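IL-4-inducing protein (Schistosoma mansoni, PDB 4EL6) binds IgE through a crystallin fold and triggers antigen-independent release of interleukin-4 from basophils. Local coordinates at residues 10-14 with 15-19; 58-61 with 62-66. All blocks are in the same frame, centred on the assembly; numbering follows the deposited sequence.

Interaction 1 of 2, residues 10-14 with 15-19; sequences QLYDE and TYERG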
loop_
_atom_site.group_PDB
_atom_site.type_symbol
_atom_site.label_atom_id
_atom_site.label_comp_id
_atom_site.label_asym_id
_atom_site.label_seq_id
_atom_site.Cartn_x
_atom_site.Cartn_y
_atom_site.Cartn_z
ATOM N N GLN A 10 0.588 -5.961 2.980
ATOM C CA GLN A 10 -0.346 -7.074 2.927
ATOM C C GLN A 10 -1.657 -6.716 2.273
ATOM O O GLN A 10 -2.249 -5.722 2.668
ATOM C CB GLN A 10 -0.615 -7.616 4.347
ATOM C CG GLN A 10 0.635 -8.104 5.112
ATOM C CD GLN A 10 0.378 -8.154 6.608
ATOM O OE1 GLN A 10 -0.355 -7.333 7.141
ATOM N NE2 GLN A 10 1.010 -9.097 7.296
ATOM N N LEU A 11 -2.071 -7.467 1.230
ATOM C CA LEU A 11 -3.243 -7.185 0.484
ATOM C C LEU A 11 -4.173 -8.395 0.609
ATOM O O LEU A 11 -3.808 -9.529 0.208
ATOM C CB LEU A 11 -2.940 -6.939 -0.986
ATOM C CG LEU A 11 -2.027 -5.743 -1.094
ATOM C CD1 LEU A 11 -0.652 -6.299 -1.372
ATOM C CD2 LEU A 11 -2.499 -4.717 -2.062
ATOM N N TYR A 12 -5.313 -8.171 1.211
ATOM C CA TYR A 12 -6.268 -9.259 1.505
ATOM C C TYR A 12 -7.401 -9.252 0.549
ATOM O O TYR A 12 -7.882 -8.179 0.183
ATOM C CB TYR A 12 -6.858 -9.076 2.934
ATOM C CG TYR A 12 -5.832 -9.196 4.001
ATOM C CD1 TYR A 12 -5.101 -8.086 4.404
ATOM C CD2 TYR A 12 -5.554 -10.429 4.611
ATOM C CE1 TYR A 12 -4.157 -8.166 5.412
ATOM C CE2 TYR A 12 -4.591 -10.497 5.615
ATOM C CZ TYR A 12 -3.888 -9.361 5.987
ATOM O OH TYR A 12 -2.933 -9.405 6.962
ATOM N N ASP A 13 -7.885 -10.444 0.208
ATOM C CA ASP A 13 -9.005 -10.580 -0.722
ATOM C C ASP A 13 -10.285 -9.946 -0.154
ATOM O O ASP A 13 -11.068 -9.336 -0.873
ATOM C CB ASP A 13 -9.259 -12.062 -1.032
ATOM C CG ASP A 13 -8.418 -12.610 -2.186
ATOM O OD1 ASP A 13 -7.451 -11.974 -2.665
ATOM O OD2 ASP A 13 -8.735 -13.749 -2.593
ATOM N N GLU A 14 -10.517 -10.118 1.133
ATOM C CA GLU A 14 -11.767 -9.720 1.742
ATOM C C GLU A 14 -11.561 -8.539 2.670
ATOM O O GLU A 14 -10.432 -8.205 3.053
ATOM C CB GLU A 14 -12.356 -10.879 2.531
ATOM C CG GLU A 14 -12.943 -11.983 1.644
ATOM C CD GLU A 14 -13.171 -13.215 2.473
ATOM O OE1 GLU A 14 -13.990 -13.103 3.409
ATOM O OE2 GLU A 14 -12.488 -14.248 2.229
ATOM N N THR A 15 -12.638 -7.889 3.030
ATOM C CA THR A 15 -12.544 -6.812 3.984
ATOM C C THR A 15 -12.196 -7.352 5.361
ATOM O O THR A 15 -12.293 -8.531 5.621
ATOM C CB THR A 15 -13.875 -5.998 4.094
ATOM O OG1 THR A 15 -14.856 -6.907 4.481
ATOM C CG2 THR A 15 -14.311 -5.294 2.814
ATOM N N TYR A 16 -11.741 -6.453 6.222
ATOM C CA TYR A 16 -11.286 -6.740 7.578
ATOM C C TYR A 16 -10.262 -7.880 7.673
ATOM O O TYR A 16 -10.330 -8.774 8.526
ATOM C CB TYR A 16 -12.480 -6.977 8.475
ATOM C CG TYR A 16 -13.362 -5.754 8.607
ATOM C CD1 TYR A 16 -13.084 -4.804 9.570
ATOM C CD2 TYR A 16 -14.451 -5.610 7.813
ATOM C CE1 TYR A 16 -13.872 -3.674 9.707
ATOM C CE2 TYR A 16 -15.232 -4.499 7.918
ATOM C CZ TYR A 16 -14.949 -3.561 8.883
ATOM O OH TYR A 16 -15.809 -2.459 8.971
ATOM N N GLU A 17 -9.327 -7.873 6.723
ATOM C CA GLU A 17 -8.139 -8.740 6.800
ATOM C C GLU A 17 -8.487 -10.240 6.803
ATOM O O GLU A 17 -7.819 -11.027 7.476
ATOM C CB GLU A 17 -7.248 -8.305 7.972
ATOM C CG GLU A 17 -6.818 -6.840 7.919
ATOM C CD GLU A 17 -7.836 -5.813 8.417
ATOM O OE1 GLU A 17 -7.911 -4.694 7.828
ATOM O OE2 GLU A 17 -8.594 -6.097 9.385
ATOM N N ARG A 18 -9.499 -10.598 6.026
ATOM C CA ARG A 18 -9.921 -12.000 5.885
ATOM C C ARG A 18 -9.553 -12.500 4.493
ATOM O O ARG A 18 -9.394 -11.737 3.544
ATOM C CB ARG A 18 -11.435 -12.094 6.069
ATOM C CG ARG A 18 -11.796 -11.826 7.514
ATOM C CD ARG A 18 -13.230 -11.584 7.766
ATOM N NE ARG A 18 -13.825 -10.496 7.044
ATOM C CZ ARG A 18 -15.093 -10.126 7.068
ATOM N NH1 ARG A 18 -15.974 -10.795 7.804
ATOM N NH2 ARG A 18 -15.482 -9.121 6.338
ATOM N N GLY A 19 -9.407 -13.827 4.413
ATOM C CA GLY A 19 -9.276 -14.485 3.164
ATOM C C GLY A 19 -7.857 -14.535 2.737
ATOM O O GLY A 19 -6.945 -14.313 3.542
#

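Interaction 2 of 2, residues 58-61 with 62-66; sequences FDNV and NYTGR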
loop_
_atom_site.group_PDB
_atom_site.type_symbol
_atom_site.label_atom_id
_atom_site.label_comp_id
_atom_site.label_asym_id
_atom_site.label_seq_id
_atom_site.Cartn_x
_atom_site.Cartn_y
_atom_site.Cartn_z
ATOM N N PHE A 58 -1.185 3.651 -5.779
ATOM C CA PHE A 58 -1.566 4.547 -6.802
ATOM C C PHE A 58 -2.576 3.930 -7.746
ATOM O O PHE A 58 -2.498 2.712 -8.025
ATOM C CB PHE A 58 -0.320 4.860 -7.673
ATOM C CG PHE A 58 0.754 5.570 -6.930
ATOM C CD1 PHE A 58 1.717 4.841 -6.233
ATOM C CD2 PHE A 58 0.855 6.987 -6.953
ATOM C CE1 PHE A 58 2.753 5.488 -5.598
ATOM C CE2 PHE A 58 1.869 7.627 -6.272
ATOM C CZ PHE A 58 2.786 6.889 -5.557
ATOM N N ASP A 59 -3.521 4.733 -8.299
ATOM C CA ASP A 59 -4.501 4.156 -9.224
ATOM C C ASP A 59 -4.075 4.264 -10.686
ATOM O O ASP A 59 -4.856 3.874 -11.550
ATOM C CB ASP A 59 -5.924 4.694 -9.010
ATOM C CG ASP A 59 -6.188 6.039 -9.741
ATOM O OD1 ASP A 59 -5.246 6.804 -10.057
ATOM O OD2 ASP A 59 -7.401 6.316 -10.004
ATOM N N ASN A 60 -2.822 4.699 -10.955
ATOM C CA ASN A 60 -2.290 4.597 -12.309
ATOM C C ASN A 60 -0.908 4.097 -12.223
ATOM O O ASN A 60 -0.377 3.885 -11.135
ATOM C CB ASN A 60 -2.384 5.938 -12.969
ATOM C CG ASN A 60 -2.315 5.863 -14.464
ATOM O OD1 ASN A 60 -2.174 4.817 -15.091
ATOM N ND2 ASN A 60 -2.494 7.022 -15.061
ATOM N N VAL A 61 -0.393 3.675 -13.345
ATOM C CA VAL A 61 0.980 3.122 -13.383
ATOM C C VAL A 61 2.058 4.202 -13.160
ATOM O O VAL A 61 1.813 5.431 -13.211
ATOM C CB VAL A 61 1.212 2.379 -14.715
ATOM C CG1 VAL A 61 0.205 1.259 -14.924
ATOM C CG2 VAL A 61 1.218 3.387 -15.864
ATOM N N ASN A 62 3.255 3.733 -12.828
ATOM C CA ASN A 62 4.405 4.580 -12.702
ATOM C C ASN A 62 4.217 5.712 -11.670
ATOM O O ASN A 62 4.724 6.807 -11.843
ATOM C CB ASN A 62 4.877 5.058 -14.065
ATOM C CG ASN A 62 5.282 3.871 -14.986
ATOM O OD1 ASN A 62 5.737 2.827 -14.533
ATOM N ND2 ASN A 62 5.009 4.036 -16.229
ATOM N N TYR A 63 3.519 5.369 -10.591
ATOM C CA TYR A 63 3.456 6.209 -9.381
ATOM C C TYR A 63 2.793 7.516 -9.750
ATOM O O TYR A 63 3.222 8.578 -9.330
ATOM C CB TYR A 63 4.841 6.380 -8.784
ATOM C CG TYR A 63 5.619 5.065 -8.778
ATOM C CD1 TYR A 63 5.154 3.958 -8.049
ATOM C CD2 TYR A 63 6.790 4.940 -9.498
ATOM C CE1 TYR A 63 5.835 2.751 -8.080
ATOM C CE2 TYR A 63 7.484 3.679 -9.544
ATOM C CZ TYR A 63 7.003 2.626 -8.832
ATOM O OH TYR A 63 7.646 1.416 -8.755
ATOM N N THR A 64 1.686 7.387 -10.463
ATOM C CA THR A 64 0.887 8.539 -10.762
ATOM C C THR A 64 -0.562 8.236 -10.422
ATOM O O THR A 64 -0.952 7.115 -10.153
ATOM C CB THR A 64 0.967 8.899 -12.287
ATOM O OG1 THR A 64 0.326 7.857 -13.084
ATOM C CG2 THR A 64 2.398 9.148 -12.748
ATOM N N GLY A 65 -1.384 9.281 -10.498
ATOM C CA GLY A 65 -2.816 9.106 -10.209
ATOM C C GLY A 65 -3.156 9.392 -8.755
ATOM O O GLY A 65 -2.429 10.118 -8.050
ATOM N N ARG A 66 -4.329 8.901 -8.337
ATOM C CA ARG A 66 -4.746 8.971 -6.955
ATOM C C ARG A 66 -3.695 8.218 -6.115
ATOM O O ARG A 66 -3.089 7.233 -6.551
ATOM C CB ARG A 66 -6.119 8.332 -6.778
ATOM C CG ARG A 66 -7.249 9.022 -7.511
ATOM C CD ARG A 66 -8.536 8.217 -7.389
ATOM N NE ARG A 66 -9.638 8.864 -8.133
ATOM C CZ ARG A 66 -10.539 9.673 -7.570
ATOM N NH1 ARG A 66 -10.573 9.806 -6.252
ATOM N NH2 ARG A 66 -11.487 10.256 -8.318
HETATM O O HOH W 1 -8.593 8.643 -10.761
#

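Interaction 1 of 2, residues 10-14 with 15-19
Glu17 lies over one face of the Tyr12 ring. Its CA sits 3.8 Å from the ring centroid, close to the ring normal and offset toward the rim, and makes a CH-pi contact. The side chain stays over the same face, with Glu17 CG 3.9 Å above Tyr12 CE1. A bend at chi2 (81°) turns the carboxylate away, and its plane stands almost perpendicular to the ring. This is the tight part. Tyr12 also meets the ring of Tyr21.

The turn is closed by Glu14 N, which donates to Arg18 O at 3.1 Å. Tyr12 and Gly19 take the aromatic and glycine places of the beta/gamma-crystallin folded hairpin, and Glu17 stands where a second aromatic is usual. As in that motif, a serine from a later strand ties the hairpin down: Ser39 OG bonds to Glu14 O and Glu17 N. Gly19 has a positive phi, and its CA comes within 3.4 Å of Glu14 OE2.

The outer side, exposed to solvent, is looser. Glu14 and Arg18 cross at about a right angle. Glu14 OE1 stays 4.5 Å from Arg18 NE, well out of the guanidinium plane, so no N-H points at it. The guanidinium instead grips Thr15 side-on. Arg18 NE bonds to Thr15 O at 2.9 Å, and Arg18 NH2 reaches Thr15 OG1 at 3.0 Å. Both acceptors lie in the guanidinium plane.

Interaction 2 of 2, residues 58-61 with 62-66
The backbone folds back between Phe58 and Arg66, with positive phi at Asn62, Tyr63 and Gly65, and Asp59 N bonds to Arg66 O at 3.1 Å. This is a folded hairpin of the beta/gamma-crystallin Greek key type, joining strands 52-58 and 67-71. Phe58, Tyr63 and Gly65 fit the aromatic and glycine positions of its pattern.

Phe58 is buried, and Tyr63 packs on its ring. Tyr63 CA sits over the centre, 3.5 Å from the centroid, in a CH-pi contact. The Tyr63 ring turns its edge toward the same Phe58 ring in an offset edge-to-face pair, with planes at 69°. Tyr63 CD1 and Phe58 CE1 are 3.8 Å apart. Lys91 makes a cation-pi contact with Tyr63, and Ser89 OG bonds to Asn60 O and Tyr63 N.

Val61 O accepts the hydroxyl of Thr64: OG1 approaches in the carbonyl plane at 2.8 Å. A weak bond from Thr64 N reaches the same oxygen.

At the open end of the hairpin, Asp59 meets Arg66. With chi1 at 84°, Asp59 CG lies between its backbone N and carbonyl carbon, which places OD1 over the turn. Arg66 N donates to Asp59 OD1 at 2.9 Å, from above the carboxylate plane. Gly65 CA also touches OD1, only slightly out of that plane on the same side. The extended Arg66 chain runs past OD2, but the salt bridge from NE is long. A water closes that gap, 2.7 Å from Asp59 OD2 and 2.8 Å from Arg66 NE.

In the fold
Interactions 1 and 2 probably correspond to each other as folded hairpins of the crystallin fold, one in each sheet. Their centres are about 22 Å apart and they do not touch. The 10-19 hairpin links strands 9-12 and 21-24 of the four-stranded sheet. The 58-66 hairpin links strands 52-58 and 67-71 of the three-stranded sheet. Both are surface contacts, but interaction 2 includes a buried aromatic, whereas no touching residue of interaction 1 is buried. In both, a serine of a strand in the same sheet bonds a carbonyl and an N-H of the turn. Interaction 1 spends its arginine on a threonine, while interaction 2 ties its arginine to an aspartate by main-chain N-H bonds, a bridging water and a long salt bridge.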